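Local atomic coordinates of protein-tyrosine-phosphatase (Chaetomium thermophilum var. thermophilum DSM 1495, PDB entry 5M43), a protein that probably removes phosphate from phosphotyrosine and phosphoserine or phosphothreonine of proteins as a dual-specificity phosphatase, the crystallised chain being its catalytic domain. Residues G15-A20 and L100-M105; H33-I38 and K53-D58; I59-D64 and D157-Q162; D66-L71 and L163-D168. All blocks are in the same frame, centred on the assembly; numbering follows the deposited sequence.

How the interactions relate
The four contacts run from the central sheet to helix 157-168, the last in the modelled chain. Interactions 1 and 2, with centres about 10 Å apart, meet where strands 99-102 and 33-36 are neighbours in the sheet: Leu-100 O lies 2.8 Å from Leu-35 N, and His-102 reaches Ser-36. Interaction 1 ends in the phosphate-binding loop, where a nitrate ion sits. Interaction 3 brings a second loop close to the same site: the side chain of Asp-61 lies about 4 Å from this nitrate at the nearest atoms. Interactions 3 and 4 share helix 157-168, their centres again about 10 Å apart. Val-37 joins the sheet to both, packing on Ile-59 and Ile-67, whereas the centres of interactions 1 and 4 are about 21 Å apart.

Interaction 1. Residues G15-A20 and L100-M105; sequences GGVFGA and LVHCAM. With NO3 (nitrate ion), chain B.
Gly-15 and His-102 face each other in a parallel bridge, and backbone hydrogen bonds hold the segments together. Gly-15 N donates to Val-101 O at 3.3 Å, while Gly-15 O accepts from Cys-103 N at 3.2 Å. Val-17 N, at the start of helix 17-20, donates to Ala-104 O over 3.0 Å, standing above the carbonyl plane.

In a CH-pi contact, Ala-20 CB stands over one face of the His-102 imidazole, 3.6 Å from the ring centre and 18° off its normal. With chi1 at 80°, His-102 CG lies between the backbone N and the carbonyl carbon. From there ND1 donates in the ring plane to Cys-103 O at 2.9 Å, and NE2 is hydrogen-bonded to Ser-36 OG. An alanine in place of His-102 would probably leave Cys-103 O without this mate, cost Ser-36 OG one of its two histidine partners and open a gap beneath Ala-20 CB.

Met-105 N points almost straight at nitrate O2 (2.9 Å, 167°), Ala-104 N more weakly, and Cys-103 SG lies 3.2 Å from the nitrate N. The ion, probably from the crystallisation liquor, is also bonded by Lys-107 N, Ser-108 N and Arg-109 NE, probably in the place of a phosphate, consistent with the signature P-loop of tyrosine phosphatases. Strand 99-102 runs between strands 12-15 and 33-36, and Cys-103 and Ala-104 pack against helix 109-121.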
loop_
_atom_site.group_PDB
_atom_site.type_symbol
_atom_site.label_atom_id
_atom_site.label_comp_id
_atom_site.label_asym_id
_atom_site.label_seq_id
_atom_site.Cartn_x
_atom_site.Cartn_y
_atom_site.Cartn_z
ATOM N N GLY A 15 7.217 -2.585 -3.270
ATOM C CA GLY A 15 8.280 -3.518 -3.598
ATOM C C GLY A 15 8.267 -4.720 -2.699
ATOM O O GLY A 15 7.346 -4.907 -1.902
ATOM N N GLY A 16 9.252 -5.586 -2.930
ATOM C CA GLY A 16 9.433 -6.788 -2.141
ATOM C C GLY A 16 10.464 -6.618 -1.040
ATOM O O GLY A 16 10.980 -5.533 -0.772
ATOM N N VAL A 17 10.771 -7.745 -0.386
ATOM C CA VAL A 17 11.545 -7.659 0.841
ATOM C C VAL A 17 13.014 -7.371 0.587
ATOM O O VAL A 17 13.660 -6.690 1.395
ATOM C CB VAL A 17 11.337 -8.944 1.670
ATOM C CG1 VAL A 17 11.928 -10.159 0.930
ATOM C CG2 VAL A 17 11.971 -8.741 3.036
ATOM N N PHE A 18 13.587 -7.897 -0.520
ATOM C CA PHE A 18 15.011 -7.656 -0.723
ATOM C C PHE A 18 15.258 -6.172 -1.036
ATOM O O PHE A 18 16.245 -5.596 -0.549
ATOM C CB PHE A 18 15.534 -8.588 -1.804
ATOM C CG PHE A 18 15.296 -10.061 -1.452
ATOM C CD1 PHE A 18 15.830 -10.620 -0.273
ATOM C CD2 PHE A 18 14.547 -10.871 -2.284
ATOM C CE1 PHE A 18 15.627 -11.966 0.051
ATOM C CE2 PHE A 18 14.375 -12.283 -1.959
ATOM C CZ PHE A 18 14.880 -12.773 -0.775
ATOM N N GLY A 19 14.318 -5.548 -1.744
ATOM C CA GLY A 19 14.425 -4.114 -2.015
ATOM C C GLY A 19 14.165 -3.282 -0.785
ATOM O O GLY A 19 14.871 -2.298 -0.542
ATOM N N ALA A 20 13.205 -3.721 0.063
ATOM C CA ALA A 20 12.893 -2.915 1.245
ATOM C C ALA A 20 14.033 -2.966 2.260
ATOM O O ALA A 20 14.100 -2.108 3.156
ATOM C CB ALA A 20 11.611 -3.423 1.911
ATOM N N LEU A 100 6.994 3.787 1.565
ATOM C CA LEU A 100 7.190 2.485 0.903
ATOM C C LEU A 100 6.231 1.500 1.548
ATOM O O LEU A 100 6.220 1.395 2.774
ATOM C CB LEU A 100 8.617 1.964 1.076
ATOM C CG LEU A 100 8.813 0.484 0.712
ATOM C CD1 LEU A 100 8.586 0.263 -0.823
ATOM C CD2 LEU A 100 10.270 0.083 1.115
ATOM N N VAL A 101 5.494 0.756 0.723
ATOM C CA VAL A 101 4.694 -0.371 1.183
ATOM C C VAL A 101 5.357 -1.598 0.580
ATOM O O VAL A 101 5.503 -1.691 -0.649
ATOM C CB VAL A 101 3.224 -0.258 0.756
ATOM C CG1 VAL A 101 2.383 -1.495 1.334
ATOM C CG2 VAL A 101 2.590 1.080 1.230
ATOM N N HIS A 102 5.755 -2.554 1.410
ATOM C CA HIS A 102 6.376 -3.741 0.817
ATOM C C HIS A 102 5.821 -5.030 1.423
ATOM O O HIS A 102 5.224 -5.041 2.502
ATOM C CB HIS A 102 7.939 -3.768 1.011
ATOM C CG HIS A 102 8.338 -4.251 2.374
ATOM N ND1 HIS A 102 8.630 -5.579 2.639
ATOM C CD2 HIS A 102 8.463 -3.588 3.561
ATOM C CE1 HIS A 102 8.913 -5.708 3.918
ATOM N NE2 HIS A 102 8.842 -4.521 4.492
ATOM N N CYS A 103 6.126 -6.152 0.767
ATOM C CA CYS A 103 5.808 -7.463 1.348
ATOM C C CYS A 103 6.951 -8.405 0.977
ATOM O O CYS A 103 8.106 -7.965 1.005
ATOM C CB CYS A 103 4.445 -8.004 0.869
ATOM S SG CYS A 103 4.166 -8.069 -0.928
ATOM N N ALA A 104 6.658 -9.625 0.562
ATOM C CA ALA A 104 7.794 -10.468 0.115
ATOM C C ALA A 104 8.115 -10.222 -1.346
ATOM O O ALA A 104 9.267 -9.944 -1.699
ATOM C CB ALA A 104 7.515 -11.957 0.388
ATOM N N MET A 105 7.139 -10.409 -2.211
ATOM C CA MET A 105 7.404 -10.250 -3.639
ATOM C C MET A 105 7.032 -8.879 -4.161
ATOM O O MET A 105 7.446 -8.560 -5.285
ATOM C CB MET A 105 6.628 -11.291 -4.460
ATOM C CG MET A 105 6.946 -12.770 -4.187
ATOM S SD MET A 105 5.861 -13.836 -5.109
ATOM C CE MET A 105 6.326 -13.327 -6.768
HETATM N N NO3 B . 3.578 -11.115 -1.638
HETATM O O1 NO3 B . 3.609 -10.677 -2.821
HETATM O O2 NO3 B . 4.641 -11.456 -1.059
HETATM O O3 NO3 B . 2.495 -11.039 -0.992
#

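Interaction 2. Residues H33-I38 and K53-D58; sequences HILSVI and KHLSID
His-54 lies over the neighbouring strand at Ile-34 and Ser-36. Its CB is 4.2 Å from Ile-34 O; CG is anti to the backbone N (chi1 -174°). CD2 then comes within 3.2 Å of Ile-34 O, which lies near the ring plane, and within 3.9 Å of Ile-34 CG2. At the tip NE2 shares a 2.8 Å hydrogen bond with Ser-36 OG, in the plane of the imidazole. Ser-36 OG also bonds to His-102, so two histidines grip one hydroxyl. An alanine in place of His-54 would probably leave Ser-36 OG with one ring fewer to fix its rotation and remove the CD2 contact with Ile-34 CG2.

The backbones form a regular parallel ladder, 6° between strand directions: Ile-34 N and Ser-36 N donate to Lys-53 O and Leu-55 O, and Leu-55 N and Ile-57 N return bonds to Ile-34 O and Ser-36 O. From the last bridged pair, Ser-56 OG reaches forward to donate to Ile-38 O at 2.7 Å. Leu-35 and Leu-55 lie side by side, Leu-35 CD1 3.8 Å from Leu-55 CD2, while Lys-53 CB sits over one face of the His-33 ring, 3.5 Å from CD2.

This is the beta-alpha-beta unit linked through helix 47-50. Strand 53-56 is outermost in the chain's sheet, strand 99-102 flanks 33-36, and helix 71-83 packs on Leu-35, Leu-55 and Ile-57.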
loop_
_atom_site.group_PDB
_atom_site.type_symbol
_atom_site.label_atom_id
_atom_site.label_comp_id
_atom_site.label_asym_id
_atom_site.label_seq_id
_atom_site.Cartn_x
_atom_site.Cartn_y
_atom_site.Cartn_z
ATOM N N HIS A 33 8.924 6.427 5.516
ATOM C CA HIS A 33 7.919 5.594 6.171
ATOM C C HIS A 33 7.904 4.269 5.458
ATOM O O HIS A 33 7.886 4.248 4.231
ATOM C CB HIS A 33 6.493 6.196 6.104
ATOM C CG HIS A 33 6.318 7.434 6.919
ATOM N ND1 HIS A 33 6.940 8.625 6.623
ATOM C CD2 HIS A 33 5.533 7.673 7.996
ATOM C CE1 HIS A 33 6.572 9.545 7.510
ATOM N NE2 HIS A 33 5.723 8.982 8.359
ATOM N N ILE A 34 7.902 3.170 6.210
ATOM C CA ILE A 34 7.811 1.835 5.620
ATOM C C ILE A 34 6.631 1.107 6.259
ATOM O O ILE A 34 6.578 0.961 7.492
ATOM C CB ILE A 34 9.101 1.023 5.820
ATOM C CG1 ILE A 34 10.277 1.708 5.066
ATOM C CG2 ILE A 34 8.908 -0.449 5.361
ATOM C CD1 ILE A 34 11.577 0.969 5.196
ATOM N N LEU A 35 5.679 0.671 5.425
ATOM C CA LEU A 35 4.616 -0.253 5.846
ATOM C C LEU A 35 4.980 -1.636 5.332
ATOM O O LEU A 35 5.023 -1.854 4.112
ATOM C CB LEU A 35 3.281 0.218 5.270
ATOM C CG LEU A 35 2.119 -0.762 5.500
ATOM C CD1 LEU A 35 1.870 -0.969 7.006
ATOM C CD2 LEU A 35 0.848 -0.269 4.814
ATOM N N SER A 36 5.251 -2.561 6.261
ATOM C CA SER A 36 5.502 -3.962 5.935
ATOM C C SER A 36 4.183 -4.715 6.050
ATOM O O SER A 36 3.682 -4.952 7.158
ATOM C CB SER A 36 6.563 -4.572 6.854
ATOM O OG SER A 36 7.748 -3.770 6.894
ATOM N N VAL A 37 3.642 -5.152 4.913
ATOM C CA VAL A 37 2.437 -5.982 4.952
ATOM C C VAL A 37 2.957 -7.413 5.006
ATOM O O VAL A 37 2.805 -8.175 4.045
ATOM C CB VAL A 37 1.528 -5.737 3.742
ATOM C CG1 VAL A 37 0.156 -6.372 3.943
ATOM C CG2 VAL A 37 1.307 -4.179 3.516
ATOM N N ILE A 38 3.750 -7.680 6.040
ATOM C CA ILE A 38 4.393 -8.949 6.311
ATOM C C ILE A 38 5.126 -8.750 7.604
ATOM O O ILE A 38 5.421 -7.657 7.945
ATOM C CB ILE A 38 5.369 -9.283 5.154
ATOM C CG1 ILE A 38 6.026 -10.640 5.340
ATOM C CG2 ILE A 38 6.449 -8.242 5.019
ATOM C CD1 ILE A 38 6.767 -11.054 4.107
ATOM N N LYS A 53 9.826 5.675 10.033
ATOM C CA LYS A 53 8.588 5.356 10.742
ATOM C C LYS A 53 8.105 4.020 10.183
ATOM O O LYS A 53 7.896 3.902 8.972
ATOM C CB LYS A 53 7.567 6.477 10.531
ATOM C CG LYS A 53 6.232 6.275 11.263
ATOM C CD LYS A 53 6.374 6.557 12.724
ATOM C CE LYS A 53 4.996 6.599 13.397
ATOM N NZ LYS A 53 5.126 6.514 14.896
ATOM N N HIS A 54 7.980 3.002 11.036
ATOM C CA HIS A 54 7.746 1.640 10.577
ATOM C C HIS A 54 6.489 1.034 11.193
ATOM O O HIS A 54 6.291 1.138 12.404
ATOM C CB HIS A 54 8.947 0.766 10.931
ATOM C CG HIS A 54 8.865 -0.610 10.369
ATOM N ND1 HIS A 54 9.154 -1.734 11.105
ATOM C CD2 HIS A 54 8.484 -1.045 9.143
ATOM C CE1 HIS A 54 8.959 -2.804 10.358
ATOM N NE2 HIS A 54 8.566 -2.411 9.157
ATOM N N LEU A 55 5.667 0.378 10.369
ATOM C CA LEU A 55 4.560 -0.447 10.839
ATOM C C LEU A 55 4.638 -1.786 10.126
ATOM O O LEU A 55 4.743 -1.810 8.894
ATOM C CB LEU A 55 3.207 0.225 10.568
ATOM C CG LEU A 55 1.961 -0.624 10.872
ATOM C CD1 LEU A 55 1.904 -0.911 12.368
ATOM C CD2 LEU A 55 0.646 0.098 10.441
ATOM N N SER A 56 4.629 -2.880 10.886
ATOM C CA SER A 56 4.573 -4.233 10.326
ATOM C C SER A 56 3.308 -4.960 10.762
ATOM O O SER A 56 2.932 -4.976 11.954
ATOM C CB SER A 56 5.823 -5.059 10.688
ATOM O OG SER A 56 5.621 -6.439 10.382
ATOM N N ILE A 57 2.654 -5.583 9.794
ATOM C CA ILE A 57 1.476 -6.399 10.025
ATOM C C ILE A 57 1.804 -7.828 9.636
ATOM O O ILE A 57 2.220 -8.083 8.497
ATOM C CB ILE A 57 0.295 -5.869 9.210
ATOM C CG1 ILE A 57 -0.099 -4.486 9.747
ATOM C CG2 ILE A 57 -0.927 -6.810 9.325
ATOM C CD1 ILE A 57 -1.022 -3.763 8.792
ATOM N N ASP A 58 1.587 -8.766 10.568
ATOM C CA ASP A 58 1.945 -10.157 10.345
ATOM C C ASP A 58 0.811 -10.816 9.572
ATOM O O ASP A 58 -0.226 -11.180 10.153
ATOM C CB ASP A 58 2.187 -10.842 11.689
ATOM C CG ASP A 58 2.643 -12.246 11.544
ATOM O OD1 ASP A 58 2.653 -12.953 12.577
ATOM O OD2 ASP A 58 2.929 -12.673 10.428
#

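Interaction 3. Residues I59-D64 and D157-Q162; sequences IDDMED and DGFMRQ
Phe-159 meets Asp-60 and its neighbours in a contact of packing and water bridges, with no direct hydrogen bond, between the loop after strand 53-56 and the first turns of helix 157-168. The phenyl ring is met by oxygens of three successive residues. Asp-60 O lies at its edge, near the plane, 3.5 Å from CZ. A chi1 of 180° sets Asp-61 CG anti to its backbone N, and OD1 comes to 3.6 Å from Phe-159 CE2; Met-62 O is 3.7 Å from CE1. Ile-59 CD1 approaches CZ tip to tip at 4.1 Å.

Glu-63 leans along the helix start. Gly-158 CA makes a CA-H...O contact with Glu-63 O at 3.5 Å. A side chain on Gly-158 would clash with that oxygen. The Glu-63 carboxylate is held through two waters: OE2 accepts from one at 2.7 Å, which receives Asp-157 N, and OE1 from another, which receives Arg-161 NH2. The direct OE1 to Arg-161 NH1 separation, 4.3 Å, is too long for a salt bridge.

Asp-61 OD1 is also bonded to Ser-108 and Asn-156, which fixes the loop beside the P-loop. The arrangement is consistent with the general-acid loop of dual-specificity phosphatases, with Asp-61 probably in the acid's position.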
loop_
_atom_site.group_PDB
_atom_site.type_symbol
_atom_site.label_atom_id
_atom_site.label_comp_id
_atom_site.label_asym_id
_atom_site.label_seq_id
_atom_site.Cartn_x
_atom_site.Cartn_y
_atom_site.Cartn_z
ATOM N N ILE A 59 0.971 -10.961 8.256
ATOM C CA ILE A 59 -0.028 -11.671 7.455
ATOM C C ILE A 59 0.675 -12.413 6.342
ATOM O O ILE A 59 1.705 -11.961 5.827
ATOM C CB ILE A 59 -1.097 -10.706 6.878
ATOM C CG1 ILE A 59 -2.222 -11.420 6.124
ATOM C CG2 ILE A 59 -0.486 -9.650 6.014
ATOM C CD1 ILE A 59 -3.386 -10.456 5.708
ATOM N N ASP A 60 0.117 -13.556 5.992
ATOM C CA ASP A 60 0.629 -14.391 4.922
ATOM C C ASP A 60 -0.106 -14.113 3.632
ATOM O O ASP A 60 -1.222 -13.584 3.621
ATOM C CB ASP A 60 0.464 -15.875 5.271
ATOM C CG ASP A 60 1.596 -16.424 6.097
ATOM O OD1 ASP A 60 2.456 -15.643 6.585
ATOM O OD2 ASP A 60 1.592 -17.691 6.282
ATOM N N ASP A 61 0.508 -14.526 2.529
ATOM C CA ASP A 61 -0.112 -14.313 1.224
ATOM C C ASP A 61 -0.917 -15.553 0.867
ATOM O O ASP A 61 -0.523 -16.400 0.039
ATOM C CB ASP A 61 0.953 -14.049 0.158
ATOM C CG ASP A 61 0.329 -13.838 -1.179
ATOM O OD1 ASP A 61 -0.824 -13.354 -1.198
ATOM O OD2 ASP A 61 0.975 -14.091 -2.201
ATOM N N MET A 62 -2.070 -15.673 1.517
ATOM C CA MET A 62 -2.952 -16.809 1.314
ATOM C C MET A 62 -4.373 -16.303 1.261
ATOM O O MET A 62 -4.694 -15.297 1.891
ATOM C CB MET A 62 -2.814 -17.851 2.424
ATOM C CG MET A 62 -1.467 -18.528 2.294
ATOM S SD MET A 62 -1.455 -19.897 3.378
ATOM C CE MET A 62 -1.141 -19.064 4.913
ATOM N N GLU A 63 -5.215 -17.018 0.506
ATOM C CA GLU A 63 -6.585 -16.553 0.245
ATOM C C GLU A 63 -7.473 -16.522 1.489
ATOM O O GLU A 63 -8.464 -15.792 1.495
ATOM C CB GLU A 63 -7.235 -17.440 -0.821
ATOM C CG GLU A 63 -6.582 -17.340 -2.190
ATOM C CD GLU A 63 -7.091 -18.382 -3.184
ATOM O OE1 GLU A 63 -8.285 -18.788 -3.060
ATOM O OE2 GLU A 63 -6.303 -18.778 -4.082
ATOM N N ASP A 64 -7.112 -17.256 2.536
ATOM C CA ASP A 64 -7.839 -17.334 3.796
ATOM C C ASP A 64 -7.362 -16.329 4.821
ATOM O O ASP A 64 -7.751 -16.422 5.996
ATOM C CB ASP A 64 -7.593 -18.722 4.372
ATOM C CG ASP A 64 -6.086 -18.994 4.420
ATOM O OD1 ASP A 64 -5.552 -19.463 3.389
ATOM O OD2 ASP A 64 -5.406 -18.636 5.417
ATOM N N ASP A 157 -6.649 -14.352 -4.810
ATOM C CA ASP A 157 -8.100 -14.295 -5.050
ATOM C C ASP A 157 -8.873 -13.846 -3.814
ATOM O O ASP A 157 -9.862 -13.116 -3.929
ATOM C CB ASP A 157 -8.667 -15.672 -5.460
ATOM C CG ASP A 157 -8.274 -16.128 -6.854
ATOM O OD1 ASP A 157 -7.531 -15.417 -7.508
ATOM O OD2 ASP A 157 -8.669 -17.272 -7.262
ATOM N N GLY A 158 -8.410 -14.233 -2.627
ATOM C CA GLY A 158 -9.083 -13.828 -1.394
ATOM C C GLY A 158 -8.893 -12.342 -1.114
ATOM O O GLY A 158 -9.829 -11.657 -0.646
ATOM N N PHE A 159 -7.678 -11.848 -1.312
ATOM C CA PHE A 159 -7.458 -10.421 -1.187
ATOM C C PHE A 159 -8.301 -9.637 -2.181
ATOM O O PHE A 159 -8.794 -8.545 -1.852
ATOM C CB PHE A 159 -5.972 -10.108 -1.396
ATOM C CG PHE A 159 -5.076 -10.617 -0.298
ATOM C CD1 PHE A 159 -5.616 -11.104 0.902
ATOM C CD2 PHE A 159 -3.698 -10.548 -0.439
ATOM C CE1 PHE A 159 -4.790 -11.591 1.910
ATOM C CE2 PHE A 159 -2.849 -11.005 0.538
ATOM C CZ PHE A 159 -3.366 -11.540 1.715
ATOM N N MET A 160 -8.429 -10.140 -3.425
ATOM C CA MET A 160 -9.277 -9.436 -4.394
ATOM C C MET A 160 -10.709 -9.351 -3.889
ATOM O O MET A 160 -11.329 -8.282 -3.971
ATOM C CB MET A 160 -9.236 -10.135 -5.763
ATOM C CG MET A 160 -7.835 -10.018 -6.396
ATOM S SD MET A 160 -7.340 -8.364 -6.890
ATOM C CE MET A 160 -8.356 -8.193 -8.335
ATOM N N ARG A 161 -11.234 -10.460 -3.353
ATOM C CA ARG A 161 -12.587 -10.446 -2.784
ATOM C C ARG A 161 -12.697 -9.431 -1.652
ATOM O O ARG A 161 -13.714 -8.734 -1.531
ATOM C CB ARG A 161 -12.998 -11.842 -2.266
ATOM C CG ARG A 161 -13.147 -12.812 -3.406
ATOM C CD ARG A 161 -13.678 -14.213 -2.961
ATOM N NE ARG A 161 -12.904 -14.899 -1.914
ATOM C CZ ARG A 161 -12.005 -15.870 -2.171
ATOM N NH1 ARG A 161 -11.365 -16.497 -1.170
ATOM N NH2 ARG A 161 -11.717 -16.211 -3.430
ATOM N N GLN A 162 -11.692 -9.370 -0.776
ATOM C CA GLN A 162 -11.766 -8.452 0.361
ATOM C C GLN A 162 -11.672 -7.010 -0.080
ATOM O O GLN A 162 -12.228 -6.147 0.576
ATOM C CB GLN A 162 -10.668 -8.782 1.377
ATOM C CG GLN A 162 -10.874 -10.210 1.960
ATOM C CD GLN A 162 -9.784 -10.707 2.859
ATOM O OE1 GLN A 162 -9.211 -11.791 2.607
ATOM N NE2 GLN A 162 -9.588 -10.055 3.963
HETATM O O HOH W 1 -5.204 -16.774 -5.452
HETATM O O HOH W 2 -10.525 -18.630 -4.397
#

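Interaction 4. Residues D66-L71 and L163-D168; sequences DILIHL and LEMWWD
Leu-71 and Trp-166 form the tight half of a contact in the catalytic domain's tyrosine-phosphatase fold, where the turn before helix 71-83 and that helix's first residue meet the last turns of helix 157-168. Leu-71 CB stands over the six-membered ring of Trp-166, 3.9 Å from its centre and only 8° off the normal, a CH-pi contact over the face. Leu-71 CG is anti to its carbonyl carbon (chi1 -65°), and Leu-71 CD1 lies over the indole face, 3.7 Å from Trp-166 CG. The same methyl reaches Leu-163 CD2 at a longer 4.3 Å. These three residues are buried, and helix 109-121 lies against them: Trp-166 NE1 is hydrogen-bonded to Ala-116 O, which pins the edge of the indole, and Leu-163 packs on Thr-112 and Ile-115.

The other half is more open. Leu-68 is partly exposed and divides its two methyls: CD1 comes obliquely to Trp-166 CE3 at 3.9 Å, while CD2 meets the methyl end of Met-165, a residue exposed to solvent, with CE at 3.7 Å. Met-165 bends at chi3 (-83°), where CE turns toward the leucine. No hydrogen bond crosses between the segments, so the contact rests on apolar groups, although the turn carrying Leu-68 is braced from within. There an Asx motif ties the chain, Ile-69 N donating to Asp-66 OD1 at 3.0 Å from above the carboxylate plane.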
loop_
_atom_site.group_PDB
_atom_site.type_symbol
_atom_site.label_atom_id
_atom_site.label_comp_id
_atom_site.label_asym_id
_atom_site.label_seq_id
_atom_site.Cartn_x
_atom_site.Cartn_y
_atom_site.Cartn_z
ATOM N N ASP A 66 -7.101 -12.757 6.579
ATOM C CA ASP A 66 -7.970 -11.567 6.706
ATOM C C ASP A 66 -7.094 -10.329 6.609
ATOM O O ASP A 66 -6.307 -10.051 7.511
ATOM C CB ASP A 66 -8.690 -11.628 8.043
ATOM C CG ASP A 66 -9.678 -10.516 8.245
ATOM O OD1 ASP A 66 -9.738 -9.564 7.449
ATOM O OD2 ASP A 66 -10.383 -10.625 9.295
ATOM N N ILE A 67 -7.145 -9.637 5.461
ATOM C CA ILE A 67 -6.462 -8.356 5.311
ATOM C C ILE A 67 -7.474 -7.219 5.448
ATOM O O ILE A 67 -7.085 -6.090 5.799
ATOM C CB ILE A 67 -5.734 -8.312 3.967
ATOM C CG1 ILE A 67 -4.732 -7.145 3.897
ATOM C CG2 ILE A 67 -6.715 -8.314 2.834
ATOM C CD1 ILE A 67 -3.662 -7.442 2.746
ATOM N N LEU A 68 -8.766 -7.492 5.215
ATOM C CA LEU A 68 -9.780 -6.435 5.366
ATOM C C LEU A 68 -9.711 -5.795 6.747
ATOM O O LEU A 68 -9.784 -4.563 6.882
ATOM C CB LEU A 68 -11.188 -7.011 5.144
ATOM C CG LEU A 68 -12.381 -6.049 5.417
ATOM C CD1 LEU A 68 -12.322 -4.891 4.366
ATOM C CD2 LEU A 68 -13.696 -6.894 5.363
ATOM N N ILE A 69 -9.518 -6.616 7.789
ATOM C CA ILE A 69 -9.518 -6.088 9.154
ATOM C C ILE A 69 -8.437 -5.020 9.342
ATOM O O ILE A 69 -8.559 -4.126 10.209
ATOM C CB ILE A 69 -9.350 -7.254 10.155
ATOM C CG1 ILE A 69 -9.436 -6.733 11.552
ATOM C CG2 ILE A 69 -7.975 -7.866 9.995
ATOM C CD1 ILE A 69 -10.786 -6.282 11.916
ATOM N N HIS A 70 -7.349 -5.130 8.586
ATOM C CA HIS A 70 -6.222 -4.229 8.685
ATOM C C HIS A 70 -6.344 -3.011 7.796
ATOM O O HIS A 70 -5.495 -2.125 7.916
ATOM C CB HIS A 70 -4.931 -4.966 8.339
ATOM C CG HIS A 70 -4.619 -6.082 9.309
ATOM N ND1 HIS A 70 -4.539 -7.422 8.938
ATOM C CD2 HIS A 70 -4.362 -6.048 10.632
ATOM C CE1 HIS A 70 -4.212 -8.151 9.990
ATOM N NE2 HIS A 70 -4.138 -7.349 11.040
ATOM N N LEU A 71 -7.334 -2.964 6.897
ATOM C CA LEU A 71 -7.229 -1.913 5.887
ATOM C C LEU A 71 -7.433 -0.515 6.479
ATOM O O LEU A 71 -6.738 0.396 6.015
ATOM C CB LEU A 71 -8.191 -2.144 4.715
ATOM C CG LEU A 71 -7.853 -3.419 3.903
ATOM C CD1 LEU A 71 -8.855 -3.518 2.761
ATOM C CD2 LEU A 71 -6.375 -3.373 3.383
ATOM N N LEU A 163 -10.908 -6.735 -1.139
ATOM C CA LEU A 163 -10.897 -5.368 -1.676
ATOM C C LEU A 163 -12.256 -4.976 -2.225
ATOM O O LEU A 163 -12.654 -3.804 -2.142
ATOM C CB LEU A 163 -9.836 -5.239 -2.777
ATOM C CG LEU A 163 -8.419 -5.238 -2.208
ATOM C CD1 LEU A 163 -7.436 -5.407 -3.400
ATOM C CD2 LEU A 163 -8.095 -3.946 -1.442
ATOM N N GLU A 164 -12.990 -5.939 -2.802
ATOM C CA GLU A 164 -14.351 -5.640 -3.232
ATOM C C GLU A 164 -15.223 -5.352 -2.026
ATOM O O GLU A 164 -16.032 -4.408 -2.052
ATOM C CB GLU A 164 -14.935 -6.797 -4.062
ATOM C CG GLU A 164 -14.281 -6.971 -5.452
ATOM C CD GLU A 164 -14.637 -8.318 -6.098
ATOM O OE1 GLU A 164 -13.937 -8.693 -7.062
ATOM O OE2 GLU A 164 -15.566 -8.986 -5.621
ATOM N N MET A 165 -15.040 -6.117 -0.940
ATOM C CA MET A 165 -15.762 -5.787 0.305
ATOM C C MET A 165 -15.422 -4.383 0.788
ATOM O O MET A 165 -16.310 -3.614 1.170
ATOM C CB MET A 165 -15.414 -6.785 1.419
ATOM C CG MET A 165 -15.485 -8.205 1.014
ATOM S SD MET A 165 -15.346 -9.329 2.423
ATOM C CE MET A 165 -13.741 -9.616 2.894
ATOM N N TRP A 166 -14.132 -4.054 0.805
ATOM C CA TRP A 166 -13.670 -2.709 1.205
ATOM C C TRP A 166 -14.394 -1.603 0.435
ATOM O O TRP A 166 -14.962 -0.663 1.032
ATOM C CB TRP A 166 -12.163 -2.682 0.961
ATOM C CG TRP A 166 -11.459 -1.356 1.252
ATOM C CD1 TRP A 166 -10.744 -0.584 0.365
ATOM C CD2 TRP A 166 -11.376 -0.703 2.529
ATOM N NE1 TRP A 166 -10.245 0.523 1.019
ATOM C CE2 TRP A 166 -10.578 0.460 2.341
ATOM C CE3 TRP A 166 -11.866 -1.013 3.814
ATOM C CZ2 TRP A 166 -10.274 1.322 3.370
ATOM C CZ3 TRP A 166 -11.562 -0.164 4.843
ATOM C CH2 TRP A 166 -10.762 1.005 4.608
ATOM N N TRP A 167 -14.442 -1.732 -0.888
ATOM C CA TRP A 167 -15.163 -0.766 -1.735
ATOM C C TRP A 167 -16.638 -0.702 -1.378
ATOM O O TRP A 167 -17.232 0.383 -1.211
ATOM C CB TRP A 167 -15.017 -1.186 -3.199
ATOM C CG TRP A 167 -15.717 -0.293 -4.212
ATOM C CD1 TRP A 167 -16.895 -0.528 -4.843
ATOM C CD2 TRP A 167 -15.216 0.948 -4.749
ATOM N NE1 TRP A 167 -17.176 0.475 -5.732
ATOM C CE2 TRP A 167 -16.152 1.389 -5.711
ATOM C CE3 TRP A 167 -14.086 1.729 -4.495
ATOM C CZ2 TRP A 167 -15.992 2.603 -6.413
ATOM C CZ3 TRP A 167 -13.901 2.893 -5.230
ATOM C CH2 TRP A 167 -14.881 3.337 -6.144
ATOM N N ASP A 168 -17.287 -1.865 -1.313
ATOM C CA ASP A 168 -18.714 -1.875 -1.029
ATOM C C ASP A 168 -19.064 -1.374 0.388
ATOM O O ASP A 168 -20.207 -0.960 0.612
ATOM C CB ASP A 168 -19.289 -3.290 -1.232
ATOM C CG ASP A 168 -19.540 -3.653 -2.712
ATOM O OD1 ASP A 168 -19.583 -2.732 -3.562
ATOM O OD2 ASP A 168 -19.712 -4.867 -3.004
#